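Local coordinates for SufC protein (Thermus thermophilus, PDB 2D2E), which probably binds and hydrolyses ATP as the cytoplasmic ABC-type ATPase of the Suf system for iron-sulfur cluster assembly, at residues L167-S172 / A196-H201. Numbering follows the deposited sequence.
Sequences LDETDS and ALVITH
Leu167 and Asp168 run parallel to Val198 and Ile199, and three backbone hydrogen bonds fix the register. Leu167 N donates to Leu197 O at 2.9 Å, Leu167 O accepts from Ile199 N, and Glu169 N closes the series on Ile199 O, also at 2.9 Å. Helix 176-189 connects the two strands in a beta-alpha-beta unit of the ABC ATPase core; Leu167 and Glu169 touch that helix with their side chains.

The tight part lies between Asp168 and Ile199, whose CA atoms are 4.5 Å apart. With CG anti to the backbone N (chi1 -173°), the carboxylate of Asp168 lies against the branch of Ile199, CG standing 3.8 Å from CG2. Its OD2 then turns back on its own chain as an Asx turn: Thr170 N donates to it at 3.0 Å, nearly in line with the C-O bond, while Thr170 OG1 donates at 2.8 Å to the syn lone pair. OD1 takes a separate hydrogen bond from Ser43. An alanine at Asp168 would probably leave Thr170 N and OG1 without their shared acceptor, Ser43 without this partner, and the turn freer to shift.

At Thr170 and Thr200 the contact loosens. Thr170 OG1 comes no nearer than 3.9 Å to Thr200 CA. A water donates to Glu169 O at 2.9 Å and only weakly to Thr200 OG1, which is hydrogen-bonded to Tyr202 O.

Asp168 and Glu169 sit where ABC ATPases carry the Walker B aspartate and the following glutamate, whose carboxylate here is salt-bridged to Lys150. In the nucleotide-bound protein Ser43 is a magnesium ligand and Lys42, here hydrogen-bonded to Thr170 OG1, contacts ADP, so the contact's polar chemistry implies that the strand end is tied directly to the nucleotide site.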
loop_
_atom_site.group_PDB
_atom_site.type_symbol
_atom_site.label_atom_id
_atom_site.label_comp_id
_atom_site.label_asym_id
_atom_site.label_seq_id
_atom_site.Cartn_x
_atom_site.Cartn_y
_atom_site.Cartn_z
ATOM N N LEU A 167 -0.565 0.730 0.997
ATOM C CA LEU A 167 -1.879 0.803 0.349
ATOM C C LEU A 167 -2.670 2.000 0.796
ATOM O O LEU A 167 -3.128 2.053 1.940
ATOM C CB LEU A 167 -2.666 -0.459 0.673
ATOM C CG LEU A 167 -1.851 -1.697 0.303
ATOM C CD1 LEU A 167 -2.628 -2.930 0.729
ATOM C CD2 LEU A 167 -1.563 -1.713 -1.194
ATOM N N ASP A 168 -2.854 2.954 -0.110
ATOM C CA ASP A 168 -3.590 4.161 0.276
ATOM C C ASP A 168 -5.055 3.972 -0.140
ATOM O O ASP A 168 -5.366 3.927 -1.342
ATOM C CB ASP A 168 -2.951 5.380 -0.392
ATOM C CG ASP A 168 -3.545 6.703 0.099
ATOM O OD1 ASP A 168 -2.909 7.763 -0.103
ATOM O OD2 ASP A 168 -4.651 6.681 0.676
ATOM N N GLU A 169 -5.935 3.835 0.863
ATOM C CA GLU A 169 -7.341 3.585 0.618
ATOM C C GLU A 169 -8.201 4.801 0.875
ATOM O O GLU A 169 -9.419 4.677 1.042
ATOM C CB GLU A 169 -7.827 2.402 1.463
ATOM C CG GLU A 169 -6.935 1.137 1.286
ATOM C CD GLU A 169 -6.710 0.795 -0.183
ATOM O OE1 GLU A 169 -5.575 0.469 -0.571
ATOM O OE2 GLU A 169 -7.675 0.856 -0.969
ATOM N N THR A 170 -7.563 5.971 0.920
ATOM C CA THR A 170 -8.314 7.209 1.117
ATOM C C THR A 170 -9.309 7.361 -0.021
ATOM O O THR A 170 -10.427 7.812 0.195
ATOM C CB THR A 170 -7.388 8.431 1.102
ATOM O OG1 THR A 170 -6.408 8.291 2.149
ATOM C CG2 THR A 170 -8.177 9.721 1.328
ATOM N N ASP A 171 -8.915 6.978 -1.231
ATOM C CA ASP A 171 -9.821 7.149 -2.363
ATOM C C ASP A 171 -11.051 6.238 -2.340
ATOM O O ASP A 171 -11.977 6.426 -3.135
ATOM C CB ASP A 171 -9.030 7.012 -3.674
ATOM C CG ASP A 171 -8.502 5.603 -3.906
ATOM O OD1 ASP A 171 -8.415 4.805 -2.951
ATOM O OD2 ASP A 171 -8.156 5.306 -5.068
ATOM N N SER A 172 -11.087 5.273 -1.416
ATOM C CA SER A 172 -12.262 4.404 -1.287
ATOM C C SER A 172 -13.318 4.987 -0.346
ATOM O O SER A 172 -14.477 4.569 -0.370
ATOM C CB SER A 172 -11.871 3.010 -0.780
ATOM O OG SER A 172 -11.193 2.296 -1.800
ATOM N N ALA A 196 2.999 -4.196 6.041
ATOM C CA ALA A 196 2.135 -3.294 5.279
ATOM C C ALA A 196 1.813 -2.009 6.034
ATOM O O ALA A 196 1.806 -1.976 7.272
ATOM C CB ALA A 196 0.829 -3.998 4.944
ATOM N N LEU A 197 1.545 -0.955 5.267
ATOM C CA LEU A 197 1.133 0.323 5.845
ATOM C C LEU A 197 -0.143 0.673 5.078
ATOM O O LEU A 197 -0.107 0.843 3.861
ATOM C CB LEU A 197 2.203 1.401 5.602
ATOM C CG LEU A 197 1.859 2.796 6.167
ATOM C CD1 LEU A 197 1.748 2.743 7.689
ATOM C CD2 LEU A 197 2.907 3.810 5.745
ATOM N N VAL A 198 -1.259 0.781 5.798
ATOM C CA VAL A 198 -2.542 1.122 5.192
ATOM C C VAL A 198 -2.773 2.594 5.527
ATOM O O VAL A 198 -2.821 2.978 6.718
ATOM C CB VAL A 198 -3.660 0.252 5.795
ATOM C CG1 VAL A 198 -5.020 0.630 5.227
ATOM C CG2 VAL A 198 -3.368 -1.212 5.510
ATOM N N ILE A 199 -2.871 3.418 4.481
ATOM C CA ILE A 199 -3.077 4.858 4.644
ATOM C C ILE A 199 -4.563 5.120 4.480
ATOM O O ILE A 199 -5.177 4.665 3.520
ATOM C CB ILE A 199 -2.253 5.638 3.573
ATOM C CG1 ILE A 199 -0.778 5.284 3.759
ATOM C CG2 ILE A 199 -2.481 7.161 3.697
ATOM C CD1 ILE A 199 0.126 5.837 2.653
ATOM N N THR A 200 -5.153 5.850 5.422
ATOM C CA THR A 200 -6.583 6.081 5.346
ATOM C C THR A 200 -6.965 7.330 6.141
ATOM O O THR A 200 -6.236 7.748 7.052
ATOM C CB THR A 200 -7.310 4.832 5.943
ATOM O OG1 THR A 200 -8.725 4.967 5.823
ATOM C CG2 THR A 200 -6.970 4.673 7.414
ATOM N N HIS A 201 -8.085 7.945 5.768
ATOM C CA HIS A 201 -8.587 9.098 6.509
ATOM C C HIS A 201 -9.596 8.581 7.530
ATOM O O HIS A 201 -9.558 8.944 8.707
ATOM C CB HIS A 201 -9.292 10.090 5.568
ATOM C CG HIS A 201 -9.848 11.276 6.290
ATOM N ND1 HIS A 201 -11.197 11.468 6.488
ATOM C CD2 HIS A 201 -9.221 12.293 6.932
ATOM C CE1 HIS A 201 -11.382 12.556 7.219
ATOM N NE2 HIS A 201 -10.199 13.073 7.500
HETATM O O HOH W 1 -11.126 4.676 3.344
#